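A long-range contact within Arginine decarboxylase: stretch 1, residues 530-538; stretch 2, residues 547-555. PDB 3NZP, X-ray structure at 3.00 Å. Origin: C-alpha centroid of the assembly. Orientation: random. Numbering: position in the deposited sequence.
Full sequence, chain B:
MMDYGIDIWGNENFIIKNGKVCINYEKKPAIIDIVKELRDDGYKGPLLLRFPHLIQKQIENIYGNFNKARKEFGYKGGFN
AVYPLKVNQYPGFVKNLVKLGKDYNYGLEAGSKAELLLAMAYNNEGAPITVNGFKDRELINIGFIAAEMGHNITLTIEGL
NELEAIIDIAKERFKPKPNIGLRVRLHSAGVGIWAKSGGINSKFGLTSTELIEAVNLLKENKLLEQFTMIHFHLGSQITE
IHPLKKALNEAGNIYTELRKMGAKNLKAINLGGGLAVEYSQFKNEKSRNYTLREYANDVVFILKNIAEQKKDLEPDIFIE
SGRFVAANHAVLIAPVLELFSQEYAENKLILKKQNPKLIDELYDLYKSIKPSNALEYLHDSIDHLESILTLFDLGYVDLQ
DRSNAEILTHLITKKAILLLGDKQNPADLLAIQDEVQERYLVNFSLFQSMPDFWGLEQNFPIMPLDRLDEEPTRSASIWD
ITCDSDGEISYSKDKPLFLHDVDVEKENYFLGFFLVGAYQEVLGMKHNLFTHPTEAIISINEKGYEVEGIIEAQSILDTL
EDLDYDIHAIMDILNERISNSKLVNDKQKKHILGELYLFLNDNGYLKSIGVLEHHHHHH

Stretch 1 530-538: FTHPTEAII
Stretch 2 547-555: VEGIIEAQS

Apolar side chains form the centre of this contact. Ala-536 CB lies 4.2 Å from Ile-550 CG1 and 4.3 Å from Val-547 CG1; its single methyl meets both branched side chains, and CA of Ala-536 is 4.3 Å from CA of Ile-550. Ile-538 (chi1 m, chi2 m) brings CD1 to 3.9 Å from CG2 of Val-547 (chi1 t), while Ile-550 (m, t) sets CG2 4.0 Å from Thr-534 CG2.

Beneath this layer run two antiparallel segments, residues 534-538 and the weakly bonded segment at about 547-551, their axes 4.7 Å apart at closest approach and their directions 173° apart. Glu-535 (phi/psi -122/150) pairs with Ile-551 (-129/103): Glu-535 N donates to Ile-551 O at 3.1 Å, and Ile-551 N to Glu-535 O at 2.8 Å. Their side chains share a face, Glu-535 CG 3.8 Å from Ile-551 CB; Glu-535 (p, t, chi3 68°) is buried, but both carboxylate oxygens are hydrogen-bonded elsewhere in the structure.

Further along, Ile-537 (-102/116; m, t) donates from N to Glu-548 O at 2.9 Å, whereas the return bond, Glu-548 N to Ile-537 O at 3.1 Å, is weak. Between Glu-548 (-172/159) and Ile-550 (-81/142), Gly-549 adopts 61/53, a positive phi that favours glycine; an ideal CB here would sit a tight 3.2 Å from Ile-537 CD1.

Toward the polar side, buried Thr-534 (-62/136, chi1 m) suits its place by offering both a methyl and a hydroxyl: its OG1 accepts a 2.9 Å hydrogen bond from Ala-553 N. The short side chain of Ala-553 (-67/137) points toward the first stretch, CB 3.7 Å from His-532 O. His-532 (chi1 t, chi2 -44°) donates from ND1 to Pro-533 O at 2.7 Å within its own stretch. At the N-terminal end of the contact in the first stretch, Thr-531 (chi1 p) rests CG2 3.6 Å from Gln-554 OE1.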

# COMPACT_ATOMS: atom_id res chain seq x y z
N PHE B 530 -1.01 -10.54 8.23
CA PHE B 530 -2.34 -11.10 7.96
C PHE B 530 -2.38 -11.41 6.47
O PHE B 530 -2.57 -10.52 5.65
CB PHE B 530 -3.46 -10.10 8.32
CG PHE B 530 -3.64 -9.90 9.80
CD1 PHE B 530 -3.09 -8.80 10.45
CD2 PHE B 530 -4.34 -10.84 10.56
CE1 PHE B 530 -3.22 -8.64 11.83
CE2 PHE B 530 -4.48 -10.68 11.95
CZ PHE B 530 -3.92 -9.58 12.58
N THR B 531 -2.20 -12.69 6.12
CA THR B 531 -2.19 -13.08 4.71
C THR B 531 -3.56 -13.02 4.05
O THR B 531 -4.59 -12.90 4.71
CB THR B 531 -1.64 -14.51 4.52
OG1 THR B 531 -2.55 -15.47 5.09
CG2 THR B 531 -0.26 -14.64 5.17
N HIS B 532 -3.55 -13.11 2.72
CA HIS B 532 -4.77 -13.05 1.93
C HIS B 532 -5.80 -13.98 2.58
O HIS B 532 -5.49 -15.11 2.96
CB HIS B 532 -4.45 -13.47 0.48
CG HIS B 532 -5.59 -13.29 -0.48
ND1 HIS B 532 -6.88 -13.66 -0.18
CD2 HIS B 532 -5.61 -12.86 -1.76
CE1 HIS B 532 -7.65 -13.48 -1.24
NE2 HIS B 532 -6.90 -12.99 -2.22
N PRO B 533 -7.04 -13.50 2.76
CA PRO B 533 -8.08 -14.32 3.37
C PRO B 533 -8.52 -15.45 2.46
O PRO B 533 -8.18 -15.47 1.28
CB PRO B 533 -9.19 -13.30 3.64
CG PRO B 533 -9.02 -12.31 2.56
CD PRO B 533 -7.52 -12.14 2.49
N THR B 534 -9.26 -16.40 3.00
CA THR B 534 -9.72 -17.51 2.18
C THR B 534 -10.63 -16.96 1.09
O THR B 534 -11.47 -16.10 1.34
CB THR B 534 -10.51 -18.52 3.01
OG1 THR B 534 -9.64 -19.16 3.94
CG2 THR B 534 -11.13 -19.56 2.11
N GLU B 535 -10.46 -17.44 -0.14
CA GLU B 535 -11.31 -16.97 -1.22
C GLU B 535 -12.02 -18.16 -1.85
O GLU B 535 -11.51 -19.27 -1.84
CB GLU B 535 -10.49 -16.23 -2.28
CG GLU B 535 -9.64 -17.12 -3.17
CD GLU B 535 -8.97 -16.32 -4.30
OE1 GLU B 535 -8.07 -15.48 -3.99
OE2 GLU B 535 -9.36 -16.52 -5.48
N ALA B 536 -13.21 -17.91 -2.37
CA ALA B 536 -13.99 -18.97 -2.99
C ALA B 536 -14.71 -18.41 -4.19
O ALA B 536 -15.12 -17.25 -4.19
CB ALA B 536 -15.00 -19.52 -1.98
N ILE B 537 -14.87 -19.24 -5.22
CA ILE B 537 -15.56 -18.83 -6.45
C ILE B 537 -16.98 -19.38 -6.47
O ILE B 537 -17.17 -20.60 -6.51
CB ILE B 537 -14.82 -19.35 -7.66
CG1 ILE B 537 -13.39 -18.83 -7.61
CG2 ILE B 537 -15.56 -18.96 -8.94
CD1 ILE B 537 -12.50 -19.43 -8.66
N ILE B 538 -17.97 -18.50 -6.44
CA ILE B 538 -19.36 -18.93 -6.42
C ILE B 538 -20.03 -18.93 -7.79
O ILE B 538 -20.14 -17.89 -8.44
CB ILE B 538 -20.20 -18.03 -5.48
CG1 ILE B 538 -19.50 -17.91 -4.14
CG2 ILE B 538 -21.56 -18.63 -5.28
CD1 ILE B 538 -19.09 -19.24 -3.56
N VAL B 547 -20.58 -23.55 -4.48
CA VAL B 547 -19.25 -23.14 -4.05
C VAL B 547 -18.22 -23.98 -4.78
O VAL B 547 -18.45 -25.15 -5.04
CB VAL B 547 -19.07 -23.34 -2.53
CG1 VAL B 547 -17.67 -22.92 -2.11
CG2 VAL B 547 -20.12 -22.52 -1.78
N GLU B 548 -17.09 -23.38 -5.12
CA GLU B 548 -16.03 -24.11 -5.81
C GLU B 548 -14.75 -23.30 -5.92
O GLU B 548 -14.77 -22.08 -5.82
CB GLU B 548 -16.50 -24.53 -7.20
CG GLU B 548 -17.02 -23.39 -8.04
CD GLU B 548 -17.71 -23.90 -9.29
OE1 GLU B 548 -18.84 -24.45 -9.17
OE2 GLU B 548 -17.13 -23.77 -10.39
N GLY B 549 -13.63 -23.98 -6.12
CA GLY B 549 -12.36 -23.28 -6.24
C GLY B 549 -11.99 -22.49 -5.00
O GLY B 549 -11.69 -21.29 -5.06
N ILE B 550 -12.02 -23.18 -3.87
CA ILE B 550 -11.68 -22.57 -2.60
C ILE B 550 -10.16 -22.51 -2.41
O ILE B 550 -9.44 -23.41 -2.84
CB ILE B 550 -12.31 -23.39 -1.45
CG1 ILE B 550 -13.81 -23.51 -1.69
CG2 ILE B 550 -12.04 -22.74 -0.12
CD1 ILE B 550 -14.53 -24.37 -0.67
N ILE B 551 -9.67 -21.43 -1.83
CA ILE B 551 -8.25 -21.28 -1.54
C ILE B 551 -8.21 -20.89 -0.07
O ILE B 551 -8.50 -19.75 0.29
CB ILE B 551 -7.58 -20.15 -2.36
CG1 ILE B 551 -7.70 -20.43 -3.84
CG2 ILE B 551 -6.09 -20.12 -2.05
CD1 ILE B 551 -7.01 -21.72 -4.24
N GLU B 552 -7.86 -21.85 0.77
CA GLU B 552 -7.83 -21.61 2.19
C GLU B 552 -6.67 -20.68 2.56
O GLU B 552 -5.63 -20.67 1.91
CB GLU B 552 -7.72 -22.96 2.91
CG GLU B 552 -7.92 -22.94 4.41
CD GLU B 552 -8.26 -24.31 4.92
OE1 GLU B 552 -7.87 -25.29 4.25
OE2 GLU B 552 -8.91 -24.42 5.98
N ALA B 553 -6.88 -19.87 3.60
CA ALA B 553 -5.87 -18.93 4.06
C ALA B 553 -4.65 -19.64 4.64
O ALA B 553 -4.79 -20.61 5.40
CB ALA B 553 -6.47 -18.00 5.09
N GLN B 554 -3.45 -19.16 4.30
CA GLN B 554 -2.20 -19.75 4.78
C GLN B 554 -2.12 -19.95 6.29
O GLN B 554 -2.72 -19.20 7.06
CB GLN B 554 -1.02 -18.88 4.39
CG GLN B 554 -0.51 -19.06 3.01
CD GLN B 554 0.87 -18.47 2.84
OE1 GLN B 554 1.13 -17.33 3.29
NE2 GLN B 554 1.77 -19.23 2.22
N SER B 555 -1.35 -20.93 6.72
CA SER B 555 -1.19 -21.14 8.15
C SER B 555 -0.01 -20.27 8.57
O SER B 555 0.83 -19.90 7.74
CB SER B 555 -0.87 -22.60 8.46
OG SER B 555 0.45 -22.91 8.06